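Local coordinates for phosphotransferase system, HPr-related proteins (Thermoanaerobacter tengcongensis, PDB 3LNW), which probably serves as the general, non-sugar-specific phosphocarrier of the phosphoenolpyruvate-dependent sugar phosphotransferase system, which phosphorylates sugars as they enter the cell, at residues V35-K40 / L53-G58. Sequence-based numbering, arbitrary orientation.
Sequences VEKDNK and LGVSQG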
loop_
_atom_site.group_PDB
_atom_site.type_symbol
_atom_site.label_atom_id
_atom_site.label_comp_id
_atom_site.label_asym_id
_atom_site.label_seq_id
_atom_site.Cartn_x
_atom_site.Cartn_y
_atom_site.Cartn_z
ATOM N N VAL A 35 -3.519 1.617 -4.636
ATOM C CA VAL A 35 -3.911 2.173 -3.349
ATOM C C VAL A 35 -4.885 3.311 -3.581
ATOM O O VAL A 35 -4.621 4.221 -4.366
ATOM C CB VAL A 35 -2.713 2.701 -2.551
ATOM C CG1 VAL A 35 -3.160 3.151 -1.166
ATOM C CG2 VAL A 35 -1.640 1.634 -2.449
ATOM N N GLU A 36 -6.021 3.241 -2.899
ATOM C CA GLU A 36 -7.044 4.269 -3.008
ATOM C C GLU A 36 -7.257 4.969 -1.666
ATOM O O GLU A 36 -7.356 4.320 -0.639
ATOM C CB GLU A 36 -8.355 3.668 -3.526
ATOM C CG GLU A 36 -9.524 4.635 -3.537
ATOM C CD GLU A 36 -10.764 4.024 -4.153
ATOM O OE1 GLU A 36 -10.630 3.000 -4.858
ATOM O OE2 GLU A 36 -11.871 4.558 -3.929
ATOM N N LYS A 37 -7.311 6.295 -1.682
ATOM C CA LYS A 37 -7.596 7.074 -0.483
ATOM C C LYS A 37 -8.583 8.160 -0.820
ATOM O O LYS A 37 -8.402 8.776 -1.776
ATOM C CB LYS A 37 -6.333 7.788 -0.028
ATOM C CG LYS A 37 -6.594 8.859 1.002
ATOM C CD LYS A 37 -5.321 9.436 1.579
ATOM C CE LYS A 37 -5.546 10.824 2.131
ATOM N NZ LYS A 37 -6.583 10.838 3.199
ATOM N N ASP A 38 -9.632 8.442 -0.086
ATOM C CA ASP A 38 -10.651 9.347 -0.664
ATOM C C ASP A 38 -11.205 8.765 -1.989
ATOM O O ASP A 38 -11.870 7.730 -2.001
ATOM C CB ASP A 38 -10.350 10.846 -0.786
ATOM C CG ASP A 38 -9.773 11.401 0.491
ATOM O OD1 ASP A 38 -10.260 10.999 1.575
ATOM O OD2 ASP A 38 -8.833 12.216 0.425
ATOM N N ASN A 39 -10.913 9.427 -3.102
ATOM C CA ASN A 39 -11.450 9.005 -4.397
ATOM C C ASN A 39 -10.344 8.734 -5.403
ATOM O O ASN A 39 -10.596 8.441 -6.577
ATOM C CB ASN A 39 -12.349 10.085 -4.981
ATOM C CG ASN A 39 -13.683 9.544 -5.383
ATOM O OD1 ASN A 39 -13.926 8.341 -5.261
ATOM N ND2 ASN A 39 -14.560 10.412 -5.881
ATOM N N LYS A 40 -9.110 8.816 -4.926
ATOM C CA LYS A 40 -7.950 8.811 -5.798
ATOM C C LYS A 40 -7.249 7.476 -5.736
ATOM O O LYS A 40 -6.693 7.123 -4.708
ATOM C CB LYS A 40 -6.984 9.927 -5.371
ATOM C CG LYS A 40 -5.627 9.958 -6.079
ATOM C CD LYS A 40 -5.663 10.842 -7.297
ATOM C CE LYS A 40 -4.284 11.295 -7.763
ATOM N NZ LYS A 40 -4.230 11.535 -9.231
ATOM N N LEU A 53 -0.935 10.749 -3.007
ATOM C CA LEU A 53 -2.100 10.323 -2.250
ATOM C C LEU A 53 -2.139 11.023 -0.896
ATOM O O LEU A 53 -3.203 11.195 -0.304
ATOM C CB LEU A 53 -2.084 8.803 -2.076
ATOM C CG LEU A 53 -3.423 8.085 -2.217
ATOM C CD1 LEU A 53 -4.164 8.589 -3.431
ATOM C CD2 LEU A 53 -3.214 6.584 -2.305
ATOM N N GLY A 54 -0.969 11.433 -0.417
ATOM C CA GLY A 54 -0.866 12.125 0.854
ATOM C C GLY A 54 -1.454 11.324 1.996
ATOM O O GLY A 54 -2.357 11.787 2.692
ATOM N N VAL A 55 -0.938 10.116 2.193
ATOM C CA VAL A 55 -1.446 9.245 3.240
ATOM C C VAL A 55 -0.704 9.467 4.552
ATOM O O VAL A 55 0.489 9.183 4.660
ATOM C CB VAL A 55 -1.351 7.768 2.841
ATOM C CG1 VAL A 55 -2.119 6.901 3.834
ATOM C CG2 VAL A 55 -1.892 7.573 1.439
ATOM N N SER A 56 -1.427 9.977 5.542
ATOM C CA SER A 56 -0.854 10.256 6.847
ATOM C C SER A 56 -1.288 9.210 7.868
ATOM O O SER A 56 -2.119 8.351 7.576
ATOM C CB SER A 56 -1.274 11.644 7.317
ATOM O OG SER A 56 -0.946 12.620 6.348
ATOM N N GLN A 57 -0.719 9.286 9.065
ATOM C CA GLN A 57 -1.093 8.379 10.145
ATOM C C GLN A 57 -2.583 8.473 10.417
ATOM O O GLN A 57 -3.133 9.570 10.514
ATOM C CB GLN A 57 -0.315 8.707 11.421
ATOM C CG GLN A 57 -0.668 7.820 12.604
ATOM C CD GLN A 57 0.076 8.209 13.867
ATOM O OE1 GLN A 57 0.391 9.380 14.079
ATOM N NE2 GLN A 57 0.359 7.226 14.714
ATOM N N GLY A 58 -3.233 7.319 10.537
ATOM C CA GLY A 58 -4.647 7.267 10.862
ATOM C C GLY A 58 -5.556 7.216 9.651
ATOM O O GLY A 58 -6.737 6.899 9.774
#
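L53 and K37 carry the contact that seats the end of the short helix 47-53 on the β-hairpin of strands 32-37 and 40-43, at the edge of the open-faced β-sandwich of HPr. The hairpin reverses through a type II' turn from K37 to K40, and its two closing residues, with V35, contact the L53 side chain. From its CB, L53 reaches CG, which lies 3.7 Å from CB of K37; there the side chain forks. CD1 goes to K40, against CG and the carbonyl O, while CD2 reaches CG1 of V35 at 3.6 Å and the V35 carbonyl O. With CG1 anti to the backbone N (chi1 -175°), V35 turns this methyl to the leucine, and the two side chains cross at a slant. An alanine in place of L53 would probably leave a gap where CD1 and CD2 meet K40 and V35, and take the apolar partner from K37 CB. K37 CD lies 3.3 Å from the carbonyl O of L53 and 3.9 Å from V55 CG2, the lysine and V55 running opposite ways. G54, with positive phi, is the first residue to leave the helical conformation. The bend at chi4 (59°) takes the K37 ammonium to a long salt bridge with D38 and a weak hydrogen bond with N59, while its CE lies 3.4 Å from the carbonyl O atoms of both L53 and G54.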